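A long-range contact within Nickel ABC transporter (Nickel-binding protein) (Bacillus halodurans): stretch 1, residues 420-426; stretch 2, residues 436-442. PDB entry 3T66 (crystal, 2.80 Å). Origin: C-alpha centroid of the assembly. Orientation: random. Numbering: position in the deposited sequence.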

# COMPACT_ATOMS: atom_id res chain seq x y z
N GLY A 420 22.06 -12.51 0.91
CA GLY A 420 23.05 -11.93 -0.00
C GLY A 420 22.45 -10.70 -0.68
O GLY A 420 23.00 -9.59 -0.62
N ILE A 421 21.30 -10.91 -1.30
CA ILE A 421 20.72 -9.90 -2.14
C ILE A 421 20.30 -8.74 -1.28
O ILE A 421 20.65 -7.59 -1.56
CB ILE A 421 19.56 -10.47 -2.93
CG1 ILE A 421 20.02 -11.71 -3.71
CG2 ILE A 421 19.05 -9.43 -3.89
CD1 ILE A 421 18.90 -12.49 -4.36
N ILE A 422 19.59 -9.05 -0.21
CA ILE A 422 19.04 -7.99 0.64
C ILE A 422 20.17 -7.12 1.13
O ILE A 422 20.08 -5.91 1.07
CB ILE A 422 18.10 -8.51 1.77
CG1 ILE A 422 16.87 -9.17 1.13
CG2 ILE A 422 17.72 -7.36 2.73
CD1 ILE A 422 16.17 -10.21 2.00
N ASP A 423 21.26 -7.75 1.54
CA ASP A 423 22.49 -7.03 1.79
C ASP A 423 22.95 -6.04 0.68
O ASP A 423 23.15 -4.85 0.97
CB ASP A 423 23.61 -8.01 2.15
CG ASP A 423 23.43 -8.64 3.52
OD1 ASP A 423 22.44 -8.26 4.18
OD2 ASP A 423 24.26 -9.49 3.94
N GLU A 424 23.13 -6.49 -0.57
CA GLU A 424 23.56 -5.52 -1.59
C GLU A 424 22.50 -4.46 -1.64
O GLU A 424 22.82 -3.26 -1.59
CB GLU A 424 23.83 -6.09 -3.01
N LEU A 425 21.24 -4.91 -1.66
CA LEU A 425 20.09 -4.01 -1.80
C LEU A 425 20.12 -2.92 -0.77
O LEU A 425 19.89 -1.79 -1.14
CB LEU A 425 18.74 -4.73 -1.79
CG LEU A 425 17.52 -3.80 -1.95
CD1 LEU A 425 17.46 -3.14 -3.29
CD2 LEU A 425 16.18 -4.48 -1.69
N ASN A 426 20.43 -3.23 0.50
CA ASN A 426 20.49 -2.21 1.56
C ASN A 426 21.72 -1.28 1.43
O ASN A 426 21.80 -0.24 2.05
CB ASN A 426 20.45 -2.81 2.99
CG ASN A 426 19.25 -3.77 3.26
OD1 ASN A 426 18.18 -3.69 2.62
ND2 ASN A 426 19.44 -4.67 4.23
N LYS A 436 16.70 -3.82 -9.89
CA LYS A 436 17.16 -5.14 -10.39
C LYS A 436 17.22 -6.14 -9.23
O LYS A 436 16.85 -7.32 -9.36
CB LYS A 436 18.50 -5.09 -11.17
N LEU A 437 17.69 -5.65 -8.09
CA LEU A 437 17.88 -6.51 -6.93
C LEU A 437 16.55 -7.02 -6.34
O LEU A 437 16.43 -8.18 -5.98
CB LEU A 437 18.73 -5.79 -5.91
CG LEU A 437 20.14 -5.62 -6.46
CD1 LEU A 437 20.80 -4.41 -5.90
CD2 LEU A 437 20.94 -6.79 -6.07
N THR A 438 15.55 -6.17 -6.31
CA THR A 438 14.26 -6.57 -5.81
C THR A 438 13.59 -7.66 -6.64
O THR A 438 12.91 -8.49 -6.10
CB THR A 438 13.37 -5.34 -5.66
OG1 THR A 438 14.17 -4.23 -5.30
CG2 THR A 438 12.37 -5.52 -4.59
N GLU A 439 13.79 -7.66 -7.95
CA GLU A 439 13.23 -8.65 -8.85
C GLU A 439 13.87 -9.97 -8.52
O GLU A 439 13.26 -10.99 -8.63
CB GLU A 439 13.54 -8.33 -10.32
CG GLU A 439 12.42 -7.71 -11.21
CD GLU A 439 12.28 -8.37 -12.58
OE1 GLU A 439 12.29 -9.59 -12.61
OE2 GLU A 439 12.12 -7.69 -13.63
N GLN A 440 15.11 -9.93 -8.10
CA GLN A 440 15.87 -11.12 -7.83
C GLN A 440 15.48 -11.71 -6.52
O GLN A 440 15.41 -12.90 -6.37
CB GLN A 440 17.34 -10.76 -7.72
CG GLN A 440 17.98 -10.36 -9.00
CD GLN A 440 19.44 -10.17 -8.82
OE1 GLN A 440 20.08 -9.40 -9.50
NE2 GLN A 440 19.98 -10.88 -7.87
N ALA A 441 15.28 -10.86 -5.56
CA ALA A 441 14.86 -11.31 -4.28
C ALA A 441 13.45 -11.86 -4.47
O ALA A 441 13.11 -12.91 -3.93
CB ALA A 441 14.87 -10.16 -3.32
N ALA A 442 12.64 -11.18 -5.29
CA ALA A 442 11.33 -11.69 -5.60
C ALA A 442 11.47 -13.08 -6.22
O ALA A 442 11.09 -14.08 -5.60
CB ALA A 442 10.64 -10.76 -6.50

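Two helical segments pack nearly antiparallel, their N-to-C directions 161° apart and their axes 9.5 Å apart at closest approach. The register has two rungs: CA of Ile421 lies 6.4 Å from CA of Ala441, and CA of Leu425 lies 6.1 Å from CA of Leu437. Each rung advances by four residues, about one helical turn, so the same face of each helix returns to the contact. Together the stretches bury 337 Å², and no hydrogen bond crosses among the modelled atoms; shape and apolar contact are the evidence for what holds them.

Ile421 is the principal bump of its helix, with 84 Å² covered. With chi1 m and chi2 t, its beta-branched side chain spreads over the turn from Leu437 to Ala441. CG2 sits 3.6 Å from Leu437 O, 3.9 Å from Leu437 CD2 and 4.3 Å from Ala441 CB, while CD1 reaches 4.1 Å from Ala441 N and 4.0 Å from Gln440 NE2. The small methyl of Ala441 leaves the hollow that this spread occupies. Leu437 O and Ala441 N are already paired by a 2.9 Å backbone hydrogen bond, so the isoleucine covers a satisfied pair of polar atoms.

Leu437 is the answering bump, with 78 Å² covered. Its CA-to-CB bond points toward stretch 1, and CD2 enters the space beside Ile421 and Glu424, 4.3 Å from Glu424 CB. The rest of the Glu424 side chain beyond CB is not modelled, so only that apolar base can be assessed. Leu425, buried, closes the second rung: in its t, p rotamer, CD1 lies 3.9 Å from Leu437 CB and 4.0 Å from Thr438 OG1. Although the CA-to-CB bond of Thr438 points away, its hydroxyl still borders this leucine methyl and is hydrogen-bonded to a residue adjoining the stretches.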